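Side-chain contacts in threonine phosphate decarboxylase-like enzyme (PDB 6OUX), which decarboxylates L-serine O-phosphate to ethanolamine O-phosphate, a precursor for norcobamide biosynthesis, as a pyridoxal phosphate-dependent enzyme: residues Leu314-Val319 with Cys380-Leu385; Pro29-Leu34 with Gly351-Thr356; Lys332-Ile337 with Ser387-Ser392; Pro53-Leu58 with Glu296-Gln301; Ile128-Ser133 with Val175-Asn180. One frame throughout, in Å; residues are numbered along the deposited sequence.

Overall arrangement
Interactions 1, 2 and 5 are buried, whereas interactions 3 and 4 are only partly so. Interactions 1 and 3 both use helix 375-388, the first along its body and the second at its C-terminal end; they touch through Val-319 and Leu-389, and both are purely apolar. Interaction 2 meets interaction 1 through Ile-352 and lays the N-terminal region on the five-stranded sheet by way of a hydrogen bond from a tyrosine hydroxyl. Interaction 5 belongs to the seven-stranded sheet, near the substrate site, and combines a side-chain amide hydrogen bond with methyl packing; Phe-131 brings it against Arg-355 of interaction 2. Interaction 4, away from the annotated sites, pairs two helices through an amide stacked on a ring.

Interaction 1 (Leu314-Val319 with Cys380-Leu385); sequences LGIENV and CIVMAL
Ile-316 and Leu-385 bring the two backbones closest, with 8.1 Å between their CA atoms. Residues 314-319 form the loop that leads from helix 289-314 toward strand 320-321. The other segment, 380-385, is a run of helix 375-388. Both Ile-316 and Leu-385 start their side chains toward the opposite segment. The contact is carried by the outermost methyl of Ile-316. With CG1 beside the backbone N (chi1 -59°) and the chain straight beyond it (chi2 176°), CD1 is carried out to the helix surface. There it lies nearest to CB of Leu-385, at the base of the leucine, 3.8 Å away, and the two side chains cross at about a right angle. One turn earlier, the same Ile-316 CD1 lies against the backbone O of Val-382 at 4.1 Å, with Val-382 CG1 slightly farther at 4.3 Å. The helix residues continue into the surrounding core, Val-382 against Phe-309 and Ala-312, Leu-385 against Leu-313, Val-342 and Leu-346. No hydrogen bond links the segments, and the 131 Å² they bury rests on one isoleucine fitted between two positions of a helix face, so the loop is held here by dispersion and the exclusion of water, without a directional bond.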
# COMPACT_ATOMS: atom_id res chain seq x y z
N LEU A 314 -19.74 33.10 -0.15
CA LEU A 314 -20.27 34.04 0.86
C LEU A 314 -21.35 34.92 0.27
O LEU A 314 -22.22 35.41 0.98
CB LEU A 314 -19.15 34.88 1.50
CG LEU A 314 -18.41 34.13 2.64
CD1 LEU A 314 -17.19 34.90 3.15
CD2 LEU A 314 -19.35 33.84 3.79
N GLY A 315 -21.28 35.10 -1.04
CA GLY A 315 -22.27 35.82 -1.80
C GLY A 315 -23.62 35.16 -1.89
O GLY A 315 -24.55 35.81 -2.28
N ILE A 316 -23.74 33.86 -1.55
CA ILE A 316 -25.00 33.16 -1.63
C ILE A 316 -25.77 33.44 -0.33
O ILE A 316 -25.33 33.15 0.82
CB ILE A 316 -24.82 31.65 -1.80
CG1 ILE A 316 -24.04 31.34 -3.08
CG2 ILE A 316 -26.16 30.94 -1.85
CD1 ILE A 316 -23.72 29.86 -3.28
N GLU A 317 -26.95 34.00 -0.49
CA GLU A 317 -27.67 34.52 0.67
C GLU A 317 -28.01 33.44 1.73
O GLU A 317 -27.61 33.59 2.89
CB GLU A 317 -28.93 35.29 0.27
CG GLU A 317 -29.68 35.79 1.49
CD GLU A 317 -31.01 36.43 1.18
OE1 GLU A 317 -31.36 37.37 1.91
OE2 GLU A 317 -31.70 36.00 0.22
N ASN A 318 -28.74 32.39 1.36
CA ASN A 318 -29.17 31.40 2.38
C ASN A 318 -28.20 30.18 2.46
O ASN A 318 -28.58 29.04 2.16
CB ASN A 318 -30.60 30.83 2.13
CG ASN A 318 -31.59 31.84 1.61
OD1 ASN A 318 -31.85 32.88 2.24
ND2 ASN A 318 -32.22 31.51 0.47
N VAL A 319 -26.94 30.43 2.79
CA VAL A 319 -26.05 29.36 3.25
C VAL A 319 -25.14 30.05 4.23
O VAL A 319 -24.97 31.27 4.14
CB VAL A 319 -25.17 28.71 2.17
CG1 VAL A 319 -26.01 27.92 1.20
CG2 VAL A 319 -24.30 29.72 1.44
N CYS A 380 -18.97 26.98 -11.74
CA CYS A 380 -20.10 26.10 -11.98
C CYS A 380 -20.80 25.66 -10.67
O CYS A 380 -22.02 25.64 -10.55
CB CYS A 380 -19.65 24.82 -12.73
SG CYS A 380 -19.15 25.13 -14.46
N ILE A 381 -20.00 25.35 -9.69
CA ILE A 381 -20.54 25.00 -8.38
C ILE A 381 -21.31 26.18 -7.78
O ILE A 381 -22.40 26.00 -7.26
CB ILE A 381 -19.40 24.53 -7.45
CG1 ILE A 381 -18.81 23.24 -7.96
CG2 ILE A 381 -19.96 24.31 -6.07
CD1 ILE A 381 -17.53 22.82 -7.28
N VAL A 382 -20.73 27.36 -7.81
CA VAL A 382 -21.36 28.49 -7.19
C VAL A 382 -22.73 28.78 -7.91
O VAL A 382 -23.77 29.07 -7.27
CB VAL A 382 -20.47 29.76 -7.25
CG1 VAL A 382 -21.27 30.95 -6.70
CG2 VAL A 382 -19.19 29.58 -6.44
N MET A 383 -22.67 28.74 -9.23
CA MET A 383 -23.85 28.95 -10.08
C MET A 383 -24.93 27.95 -9.76
O MET A 383 -26.05 28.35 -9.48
CB MET A 383 -23.48 28.94 -11.58
CG MET A 383 -23.02 30.32 -12.08
SD MET A 383 -22.45 30.47 -13.81
CE MET A 383 -22.66 32.25 -13.93
N ALA A 384 -24.58 26.67 -9.81
CA ALA A 384 -25.48 25.58 -9.46
C ALA A 384 -26.12 25.73 -8.10
O ALA A 384 -27.37 25.67 -7.99
CB ALA A 384 -24.80 24.26 -9.57
N LEU A 385 -25.32 25.98 -7.07
CA LEU A 385 -25.86 26.25 -5.72
C LEU A 385 -26.82 27.42 -5.64
O LEU A 385 -27.84 27.37 -4.90
CB LEU A 385 -24.75 26.47 -4.66
CG LEU A 385 -24.00 25.20 -4.28
CD1 LEU A 385 -22.75 25.58 -3.49
CD2 LEU A 385 -24.84 24.19 -3.53

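Interaction 2 (Pro29-Leu34 with Gly351-Thr356)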
# COMPACT_ATOMS: atom_id res chain seq x y z
N PRO A 29 -22.47 7.72 -1.33
CA PRO A 29 -22.04 6.40 -1.85
C PRO A 29 -20.85 6.42 -2.82
O PRO A 29 -20.46 7.49 -3.35
CB PRO A 29 -23.29 5.88 -2.54
CG PRO A 29 -24.10 7.12 -2.88
CD PRO A 29 -23.83 8.08 -1.76
N SER A 30 -20.30 5.23 -3.08
CA SER A 30 -19.11 5.11 -3.90
C SER A 30 -19.46 5.46 -5.29
O SER A 30 -20.59 5.26 -5.69
CB SER A 30 -18.57 3.67 -3.88
OG SER A 30 -19.21 2.86 -4.87
N MET A 31 -18.49 5.96 -6.04
CA MET A 31 -18.65 6.23 -7.47
C MET A 31 -18.97 5.02 -8.34
O MET A 31 -19.68 5.14 -9.34
CB MET A 31 -17.38 6.84 -8.05
CG MET A 31 -17.69 7.86 -9.11
SD MET A 31 -18.16 9.44 -8.37
CE MET A 31 -17.14 10.45 -9.42
N GLU A 32 -18.42 3.87 -7.98
CA GLU A 32 -18.68 2.62 -8.69
C GLU A 32 -20.15 2.23 -8.52
O GLU A 32 -20.78 1.74 -9.46
CB GLU A 32 -17.74 1.53 -8.15
CG GLU A 32 -16.25 1.83 -8.34
CD GLU A 32 -15.54 2.48 -7.14
OE1 GLU A 32 -16.19 3.21 -6.34
OE2 GLU A 32 -14.31 2.27 -7.00
N ASP A 33 -20.70 2.51 -7.34
CA ASP A 33 -22.12 2.22 -7.00
C ASP A 33 -23.18 3.10 -7.70
O ASP A 33 -24.32 2.64 -7.91
CB ASP A 33 -22.32 2.30 -5.48
CG ASP A 33 -21.96 1.00 -4.78
OD1 ASP A 33 -21.54 0.05 -5.48
OD2 ASP A 33 -22.13 0.92 -3.54
N LEU A 34 -22.82 4.35 -7.99
CA LEU A 34 -23.68 5.30 -8.70
C LEU A 34 -23.75 4.98 -10.19
O LEU A 34 -24.79 5.15 -10.80
CB LEU A 34 -23.14 6.73 -8.57
CG LEU A 34 -23.36 7.61 -7.34
CD1 LEU A 34 -22.68 8.95 -7.57
CD2 LEU A 34 -24.85 7.82 -7.04
N GLY A 351 -24.44 17.59 -12.90
CA GLY A 351 -23.34 16.66 -12.77
C GLY A 351 -22.25 16.96 -11.70
O GLY A 351 -21.10 16.56 -11.84
N ILE A 352 -22.64 17.64 -10.64
CA ILE A 352 -21.69 18.02 -9.58
C ILE A 352 -21.90 17.12 -8.39
O ILE A 352 -23.02 17.11 -7.87
CB ILE A 352 -21.90 19.48 -9.19
CG1 ILE A 352 -21.54 20.39 -10.40
CG2 ILE A 352 -21.02 19.83 -8.00
CD1 ILE A 352 -21.84 21.87 -10.23
N TYR A 353 -20.83 16.41 -7.95
CA TYR A 353 -20.86 15.58 -6.70
C TYR A 353 -20.19 16.27 -5.50
O TYR A 353 -19.03 16.68 -5.61
CB TYR A 353 -20.15 14.26 -6.92
CG TYR A 353 -20.53 13.13 -6.02
CD1 TYR A 353 -21.64 13.21 -5.15
CD2 TYR A 353 -19.82 11.97 -6.05
CE1 TYR A 353 -21.98 12.14 -4.32
CE2 TYR A 353 -20.17 10.91 -5.23
CZ TYR A 353 -21.26 11.00 -4.39
OH TYR A 353 -21.61 9.94 -3.57
N VAL A 354 -20.93 16.43 -4.41
CA VAL A 354 -20.38 16.98 -3.16
C VAL A 354 -20.72 16.00 -2.02
O VAL A 354 -21.49 15.06 -2.23
CB VAL A 354 -20.85 18.42 -2.85
CG1 VAL A 354 -20.59 19.33 -4.02
CG2 VAL A 354 -22.33 18.51 -2.42
N ARG A 355 -20.09 16.18 -0.86
CA ARG A 355 -20.09 15.18 0.21
C ARG A 355 -21.05 15.66 1.30
O ARG A 355 -20.95 16.79 1.84
CB ARG A 355 -18.61 14.94 0.71
CG ARG A 355 -18.34 13.91 1.83
CD ARG A 355 -18.95 12.60 1.43
NE ARG A 355 -18.59 11.43 2.22
CZ ARG A 355 -19.09 11.11 3.42
NH1 ARG A 355 -19.89 11.94 4.08
NH2 ARG A 355 -18.73 9.95 3.97
N THR A 356 -22.03 14.83 1.61
CA THR A 356 -22.86 15.11 2.80
C THR A 356 -22.06 15.10 4.12
O THR A 356 -21.11 14.31 4.31
CB THR A 356 -24.02 14.12 2.94
OG1 THR A 356 -24.87 14.59 3.98
CG2 THR A 356 -23.58 12.71 3.28
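Ahead of Tyr-353, the residue that meets Pro-29, Met-31 and Leu-34, Gly-351 takes the chain out of helix 339-350 with a positive phi of 58°, which favours glycine. Ile-352 then begins the strand and packs on Ile-45. Tyr-353 starts its side chain toward residues 29-34; its CG lies opposite the backbone N (chi1 -157°), and the ring reaches across to the N-terminal segment. Its OH donates to Pro-29 O at 2.7 Å, meeting a lone pair in the carbonyl plane with a C=O...donor angle of 132°. The proline ring crowds the same hydroxyl, with Pro-29 CD 3.4 Å from Tyr-353 OH. A phenylalanine here would probably leave the buried carbonyl of Pro-29 without this hydrogen bond. Over one face of the aromatic ring comes Leu-34, and Leu-34 CD1 is 4.0 Å from Tyr-353 CE2. Met-31 makes an oblique Met-aromatic contact, SD lying 3.8 Å from Tyr-353 CD2. These contacts lay the start of helix 31-37 against a strand of the five-stranded sheet, and Ser-30 N-caps that helix, its OG accepting from Asp-33 N at 2.9 Å. Farther on, Arg-355, which probably binds O-phospho-L-serine, reaches forward along its own strand with its guanidinium: NH1 donates in the guanidinium plane to Thr-356 O at 2.7 Å and also forms a salt bridge with Asp-359, while NH2 bonds to Gly-25 O. At Thr-356, OG1 is hydrogen-bonded to Ala-358 N.

Interaction 3 (Lys332-Ile337 with Ser387-Ser392); sequences KLPSRI and SILKDS
No flat group takes part between Pro-334 and Leu-389: the puckered proline ring meets the leucine with its CD, which lies 4.3 Å from Leu-389 CD2. No aromatic ring or amide stacks here, and everything converges on the two methyls of that one leucine. CD2 also receives CG2 of Ile-337, at 4.2 Å, from a side chain that comes in at a slant. The other methyl, CD1, faces Leu-333, whose CD2 is 4.2 Å away. Leu-389 can serve all three because its CG sits beside the backbone N (chi1 -59°) and the fork opens toward residues 332-337. On that side the chain makes a type II beta turn from Pro-334 to Ile-337, closed by Ile-337 N bonding to Pro-334 O at 3.1 Å; Arg-336 at the third position has a positive phi (75°), as such a turn requires. The turn brings Pro-334 and Ile-337, its first and last residues, onto the same leucine. It links strand 328-332 to helix 339-350, and Leu-389 is the residue at which helix 375-388 gives way to the C-terminal tail. Val-342 of helix 339-350 packs against both Leu-333 and Ile-337, while Leu-389 also touches Val-319.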
# COMPACT_ATOMS: atom_id res chain seq x y z
N LYS A 332 -23.36 25.24 5.71
CA LYS A 332 -24.61 24.89 6.35
C LYS A 332 -25.79 25.42 5.54
O LYS A 332 -25.86 26.62 5.23
CB LYS A 332 -24.67 25.46 7.76
CG LYS A 332 -25.97 25.20 8.46
CD LYS A 332 -25.78 24.95 9.92
CE LYS A 332 -26.97 25.41 10.70
NZ LYS A 332 -26.60 26.82 10.99
N LEU A 333 -26.66 24.52 5.17
CA LEU A 333 -27.80 24.82 4.32
C LEU A 333 -28.90 25.44 5.16
O LEU A 333 -28.94 25.32 6.41
CB LEU A 333 -28.29 23.55 3.62
CG LEU A 333 -27.23 22.85 2.80
CD1 LEU A 333 -27.72 21.51 2.34
CD2 LEU A 333 -26.81 23.66 1.57
N PRO A 334 -29.80 26.17 4.47
CA PRO A 334 -30.83 26.88 5.19
C PRO A 334 -31.71 25.92 5.90
O PRO A 334 -31.73 24.73 5.59
CB PRO A 334 -31.64 27.58 4.09
CG PRO A 334 -30.73 27.63 2.96
CD PRO A 334 -30.00 26.30 3.02
N SER A 335 -32.44 26.43 6.86
CA SER A 335 -33.35 25.55 7.55
C SER A 335 -34.47 25.18 6.58
O SER A 335 -34.80 25.91 5.61
CB SER A 335 -33.87 26.15 8.84
OG SER A 335 -33.93 25.12 9.80
N ARG A 336 -34.96 23.98 6.81
CA ARG A 336 -35.90 23.32 5.95
C ARG A 336 -35.30 22.78 4.67
O ARG A 336 -36.03 22.24 3.87
CB ARG A 336 -37.15 24.20 5.69
CG ARG A 336 -37.71 24.81 6.99
CD ARG A 336 -39.18 25.25 6.95
NE ARG A 336 -39.71 25.34 5.59
CZ ARG A 336 -40.69 24.58 5.09
NH1 ARG A 336 -41.31 23.68 5.84
NH2 ARG A 336 -41.10 24.75 3.82
N ILE A 337 -33.99 22.86 4.47
CA ILE A 337 -33.40 22.28 3.25
C ILE A 337 -32.51 21.13 3.70
O ILE A 337 -31.67 21.35 4.55
CB ILE A 337 -32.52 23.31 2.49
CG1 ILE A 337 -33.32 24.57 2.10
CG2 ILE A 337 -31.89 22.73 1.26
CD1 ILE A 337 -34.48 24.31 1.15
N SER A 387 -28.81 28.74 -7.89
CA SER A 387 -30.00 28.35 -8.55
C SER A 387 -30.83 27.34 -7.74
O SER A 387 -32.02 27.54 -7.57
CB SER A 387 -29.65 27.77 -9.92
OG SER A 387 -30.63 26.83 -10.32
N ILE A 388 -30.19 26.27 -7.27
CA ILE A 388 -30.81 25.28 -6.41
C ILE A 388 -31.33 25.86 -5.11
O ILE A 388 -32.38 25.42 -4.64
CB ILE A 388 -29.85 24.10 -6.07
CG1 ILE A 388 -29.53 23.30 -7.33
CG2 ILE A 388 -30.47 23.21 -5.03
CD1 ILE A 388 -28.36 22.35 -7.22
N LEU A 389 -30.63 26.83 -4.53
CA LEU A 389 -31.05 27.41 -3.26
C LEU A 389 -31.86 28.71 -3.37
O LEU A 389 -32.10 29.38 -2.34
CB LEU A 389 -29.82 27.65 -2.36
CG LEU A 389 -29.00 26.38 -2.02
CD1 LEU A 389 -27.76 26.71 -1.19
CD2 LEU A 389 -29.89 25.41 -1.23
N LYS A 390 -32.22 29.10 -4.58
CA LYS A 390 -33.06 30.28 -4.77
C LYS A 390 -34.40 29.98 -4.07
O LYS A 390 -34.94 28.88 -4.25
CB LYS A 390 -33.30 30.47 -6.26
CG LYS A 390 -33.55 31.89 -6.71
CD LYS A 390 -33.86 31.91 -8.20
CE LYS A 390 -34.16 33.31 -8.69
NZ LYS A 390 -34.35 33.27 -10.17
N ASP A 391 -34.96 30.88 -3.26
CA ASP A 391 -36.30 30.57 -2.69
C ASP A 391 -37.36 30.23 -3.78
O ASP A 391 -37.86 29.11 -3.76
CB ASP A 391 -36.78 31.55 -1.58
CG ASP A 391 -37.07 30.82 -0.24
OD1 ASP A 391 -36.70 29.61 -0.12
OD2 ASP A 391 -37.68 31.43 0.67
N SER A 392 -37.69 31.15 -4.70
CA SER A 392 -38.00 30.79 -6.14
C SER A 392 -39.44 30.77 -6.69
O SER A 392 -40.41 31.24 -6.03
CB SER A 392 -37.32 29.46 -6.52
OG SER A 392 -37.26 29.27 -7.92

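Interaction 4 (Pro53-Leu58 with Glu296-Gln301); sequences PYASEL and EEARKQ
A glutamine amide lies almost flat on a tyrosine: the amide of Gln-301 and the ring of Tyr-54 are stacked with their planes only 19° apart. Gln-301 CD sits 3.5 Å from Tyr-54 CD1, displaced toward the rim, and its NE2 is 3.6 Å from Tyr-54 CE1. The aliphatic part shares the same face, since Gln-301 CG stands 4.0 Å from the ring centroid, just 3° off the normal, as a CH-pi contact. The glutamine achieves this by running fully extended from the backbone and crossing the tyrosine side chain at about a right angle. Deeper in, the small Ala-298 side chain lies between the helices: its CB is 3.9 Å from Tyr-54 C and 4.5 Å from Ala-55 CB. This is consistent with helix segments that run nearly antiparallel, at 156°, with axes only 8.5 Å apart. With an alanine at Tyr-54, the Gln-301 amide would probably lose the face it rests on and Arg-375 N its hydroxyl partner. On the far flank of helix 289-314, Arg-299 grips Glu-296 side-on, NE to OE1 at 3.0 Å and NH2 to OE2 in a salt bridge. Among its neighbours, the N-terminal turn of helix 53-68 is also joined to helix 289-314 through Asn-52, whose ND2 bonds to Ala-298 O, and to the start of helix 375-388, where Tyr-54 OH is hydrogen-bonded to Arg-375 N.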
# COMPACT_ATOMS: atom_id res chain seq x y z
N PRO A 53 -6.00 20.50 -8.00
CA PRO A 53 -5.96 20.15 -9.41
C PRO A 53 -4.81 20.83 -10.17
O PRO A 53 -4.28 20.24 -11.14
CB PRO A 53 -7.36 20.54 -9.94
CG PRO A 53 -7.92 21.48 -8.92
CD PRO A 53 -7.23 21.25 -7.62
N TYR A 54 -4.33 21.97 -9.69
CA TYR A 54 -3.13 22.58 -10.27
C TYR A 54 -1.83 21.81 -9.99
O TYR A 54 -0.95 21.67 -10.84
CB TYR A 54 -3.01 24.04 -9.85
CG TYR A 54 -4.23 24.89 -10.16
CD1 TYR A 54 -4.50 25.36 -11.44
CD2 TYR A 54 -5.12 25.23 -9.17
CE1 TYR A 54 -5.61 26.16 -11.72
CE2 TYR A 54 -6.22 26.05 -9.41
CZ TYR A 54 -6.49 26.51 -10.69
OH TYR A 54 -7.62 27.33 -10.90
N ALA A 55 -1.70 21.21 -8.81
CA ALA A 55 -0.54 20.36 -8.59
C ALA A 55 -0.69 19.03 -9.32
O ALA A 55 0.30 18.44 -9.70
CB ALA A 55 -0.36 20.08 -7.12
N SER A 56 -1.90 18.51 -9.35
CA SER A 56 -2.14 17.25 -9.98
C SER A 56 -1.73 17.32 -11.50
O SER A 56 -0.99 16.48 -11.97
CB SER A 56 -3.63 16.95 -9.77
OG SER A 56 -3.93 15.83 -10.51
N GLU A 57 -2.13 18.38 -12.20
CA GLU A 57 -1.78 18.64 -13.62
C GLU A 57 -0.28 18.76 -13.75
O GLU A 57 0.28 18.16 -14.64
CB GLU A 57 -2.44 19.92 -14.21
CG GLU A 57 -3.96 19.93 -14.17
CD GLU A 57 -4.66 20.89 -15.12
OE1 GLU A 57 -4.00 21.75 -15.76
OE2 GLU A 57 -5.92 20.80 -15.20
N LEU A 58 0.38 19.45 -12.81
CA LEU A 58 1.84 19.54 -12.79
C LEU A 58 2.53 18.19 -12.71
O LEU A 58 3.40 17.89 -13.51
CB LEU A 58 2.34 20.42 -11.66
CG LEU A 58 3.86 20.70 -11.56
CD1 LEU A 58 4.23 21.58 -12.73
CD2 LEU A 58 4.17 21.40 -10.23
N GLU A 296 5.39 25.06 -5.78
CA GLU A 296 5.08 26.23 -4.98
C GLU A 296 4.17 27.21 -5.73
O GLU A 296 3.27 27.83 -5.14
CB GLU A 296 6.39 26.81 -4.59
CG GLU A 296 6.42 27.84 -3.59
CD GLU A 296 5.82 27.46 -2.24
OE1 GLU A 296 5.52 26.30 -1.91
OE2 GLU A 296 5.61 28.45 -1.55
N GLU A 297 4.44 27.42 -7.04
CA GLU A 297 3.55 28.23 -7.82
C GLU A 297 2.13 27.65 -7.85
O GLU A 297 1.18 28.39 -7.76
CB GLU A 297 4.06 28.38 -9.27
CG GLU A 297 5.37 29.09 -9.48
CD GLU A 297 5.98 28.87 -10.88
OE1 GLU A 297 5.40 28.21 -11.77
OE2 GLU A 297 7.01 29.44 -11.08
N ALA A 298 1.98 26.34 -8.03
CA ALA A 298 0.68 25.68 -8.05
C ALA A 298 -0.09 25.70 -6.68
O ALA A 298 -1.34 25.70 -6.65
CB ALA A 298 0.87 24.21 -8.43
N ARG A 299 0.68 25.67 -5.60
CA ARG A 299 0.14 25.71 -4.24
C ARG A 299 -0.43 27.12 -3.99
O ARG A 299 -1.57 27.24 -3.64
CB ARG A 299 1.25 25.40 -3.28
CG ARG A 299 0.82 25.26 -1.81
CD ARG A 299 1.94 25.07 -0.82
NE ARG A 299 2.78 26.27 -0.77
CZ ARG A 299 2.50 27.41 -0.11
NH1 ARG A 299 1.42 27.53 0.67
NH2 ARG A 299 3.36 28.42 -0.19
N LYS A 300 0.34 28.15 -4.30
CA LYS A 300 -0.12 29.52 -4.16
C LYS A 300 -1.27 29.89 -5.07
O LYS A 300 -2.18 30.57 -4.64
CB LYS A 300 0.99 30.56 -4.32
CG LYS A 300 2.04 30.50 -3.25
CD LYS A 300 2.90 31.77 -3.23
CE LYS A 300 4.23 31.61 -3.90
NZ LYS A 300 5.40 31.73 -2.99
N GLN A 301 -1.25 29.39 -6.30
CA GLN A 301 -2.34 29.56 -7.22
C GLN A 301 -3.61 28.96 -6.69
O GLN A 301 -4.70 29.58 -6.78
CB GLN A 301 -1.94 28.92 -8.56
CG GLN A 301 -2.96 28.86 -9.66
CD GLN A 301 -2.40 28.17 -10.90
OE1 GLN A 301 -1.53 27.27 -10.80
NE2 GLN A 301 -2.90 28.54 -12.04

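Interaction 5 (Ile128-Ser133 with Val175-Asn180); sequences IPTFSS and VLINPN
Asn-180 ND2 is held by two oxygens, the backbone O of Pro-129 and OD1 of Asn-183. The bond to Pro-129 O measures 3.2 Å and is fairly straight, with an N-H...acceptor angle of 161°; the carbonyl points almost directly at the nitrogen (C=O...donor angle 163°), and its O lies close to the amide plane of Asn-180. Two acceptors on one NH2 fix the rotation of this amide. CG stands opposite the backbone N (chi1 -156°), which swings the group over to the loop of residues 128-133. The other end of the amide has less: OD1 is buried with no polar partner in the model, and what it meets across the contact is a methyl, Thr-130 CG2, at 3.7 Å. That same methyl lies 4.0 Å from Ile-177 CG1, so Thr-130 packs with its carbon branch against both an aliphatic side chain and a carbonyl oxygen. Pro-129 and Pro-179 each follow a cis peptide bond, one in each segment, close to where the strands end.

Thr-130 also touches Asn-181, which probably binds O-phospho-L-serine, and Phe-131 makes cation-pi contacts with Lys-360 and Arg-369, the latter assigned to the same site. The contact thus borders the likely substrate pocket. Strands 123-128 and 173-177 are parallel neighbours in the seven-stranded sheet, joined by a backbone hydrogen bond between Val-175 and Ala-125, and these two loops leave them at their C-terminal ends; on the outer flank strand 143-148 pairs with Ile-128, and on the inner one strand 204-208 pairs with Leu-176.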
# COMPACT_ATOMS: atom_id res chain seq x y z
N ILE A 128 -14.16 16.28 18.19
CA ILE A 128 -15.36 16.02 17.44
C ILE A 128 -15.96 17.38 17.02
O ILE A 128 -16.05 18.31 17.84
CB ILE A 128 -16.33 15.20 18.34
CG1 ILE A 128 -17.62 14.87 17.65
CG2 ILE A 128 -16.73 16.01 19.57
CD1 ILE A 128 -18.57 14.09 18.55
N PRO A 129 -16.37 17.54 15.74
CA PRO A 129 -16.33 16.61 14.68
C PRO A 129 -15.02 16.44 13.99
O PRO A 129 -14.25 17.37 13.93
CB PRO A 129 -17.32 17.18 13.68
CG PRO A 129 -17.33 18.59 13.94
CD PRO A 129 -17.14 18.72 15.39
N THR A 130 -14.79 15.25 13.45
CA THR A 130 -13.64 15.00 12.61
C THR A 130 -14.12 14.07 11.52
O THR A 130 -15.08 13.30 11.72
CB THR A 130 -12.45 14.29 13.38
OG1 THR A 130 -12.35 14.70 14.74
CG2 THR A 130 -11.28 14.68 12.80
N PHE A 131 -13.51 14.15 10.36
CA PHE A 131 -13.96 13.37 9.22
C PHE A 131 -13.66 11.87 9.36
O PHE A 131 -14.52 11.05 9.09
CB PHE A 131 -13.33 13.86 7.92
CG PHE A 131 -14.00 13.31 6.69
CD1 PHE A 131 -15.09 13.96 6.16
CD2 PHE A 131 -13.57 12.15 6.10
CE1 PHE A 131 -15.75 13.47 5.00
CE2 PHE A 131 -14.19 11.67 4.94
CZ PHE A 131 -15.29 12.33 4.39
N SER A 132 -12.43 11.53 9.74
CA SER A 132 -12.05 10.14 9.97
C SER A 132 -12.41 9.64 11.36
O SER A 132 -12.30 10.37 12.32
CB SER A 132 -10.55 10.00 9.82
OG SER A 132 -10.15 10.55 8.61
N SER A 133 -12.91 8.42 11.46
CA SER A 133 -13.15 7.81 12.75
C SER A 133 -11.84 7.16 13.11
O SER A 133 -11.18 6.54 12.27
CB SER A 133 -14.26 6.75 12.73
OG SER A 133 -15.36 7.23 13.49
N VAL A 175 -4.82 13.17 19.42
CA VAL A 175 -4.81 13.43 17.93
C VAL A 175 -5.38 14.82 17.61
O VAL A 175 -6.49 15.11 18.00
CB VAL A 175 -5.60 12.41 17.16
CG1 VAL A 175 -5.49 12.63 15.62
CG2 VAL A 175 -5.16 11.01 17.52
N LEU A 176 -4.57 15.68 16.98
CA LEU A 176 -4.99 16.98 16.51
C LEU A 176 -4.85 16.96 14.97
O LEU A 176 -3.90 16.39 14.39
CB LEU A 176 -4.17 18.11 17.11
CG LEU A 176 -4.12 18.25 18.65
CD1 LEU A 176 -3.18 19.33 19.12
CD2 LEU A 176 -5.51 18.56 19.18
N ILE A 177 -5.84 17.48 14.30
CA ILE A 177 -5.83 17.60 12.85
C ILE A 177 -5.76 19.11 12.56
O ILE A 177 -6.69 19.84 12.94
CB ILE A 177 -7.06 17.02 12.23
CG1 ILE A 177 -7.44 15.65 12.83
CG2 ILE A 177 -6.92 16.93 10.68
CD1 ILE A 177 -6.44 14.56 12.64
N ASN A 178 -4.73 19.60 11.91
CA ASN A 178 -4.54 21.05 11.81
C ASN A 178 -3.93 21.38 10.44
O ASN A 178 -2.78 21.04 10.19
CB ASN A 178 -3.68 21.57 12.94
CG ASN A 178 -3.74 23.05 13.06
OD1 ASN A 178 -4.83 23.64 13.00
ND2 ASN A 178 -2.59 23.68 13.18
N PRO A 179 -4.70 21.98 9.51
CA PRO A 179 -6.13 22.32 9.62
C PRO A 179 -7.05 21.13 9.81
O PRO A 179 -6.80 20.05 9.30
CB PRO A 179 -6.44 23.04 8.24
CG PRO A 179 -5.09 23.47 7.69
CD PRO A 179 -4.16 22.36 8.19
N ASN A 180 -8.18 21.33 10.48
CA ASN A 180 -9.19 20.21 10.68
C ASN A 180 -10.03 19.90 9.37
O ASN A 180 -10.21 20.75 8.55
CB ASN A 180 -10.14 20.55 11.83
CG ASN A 180 -10.79 19.32 12.48
OD1 ASN A 180 -10.22 18.24 12.53
ND2 ASN A 180 -12.06 19.49 12.93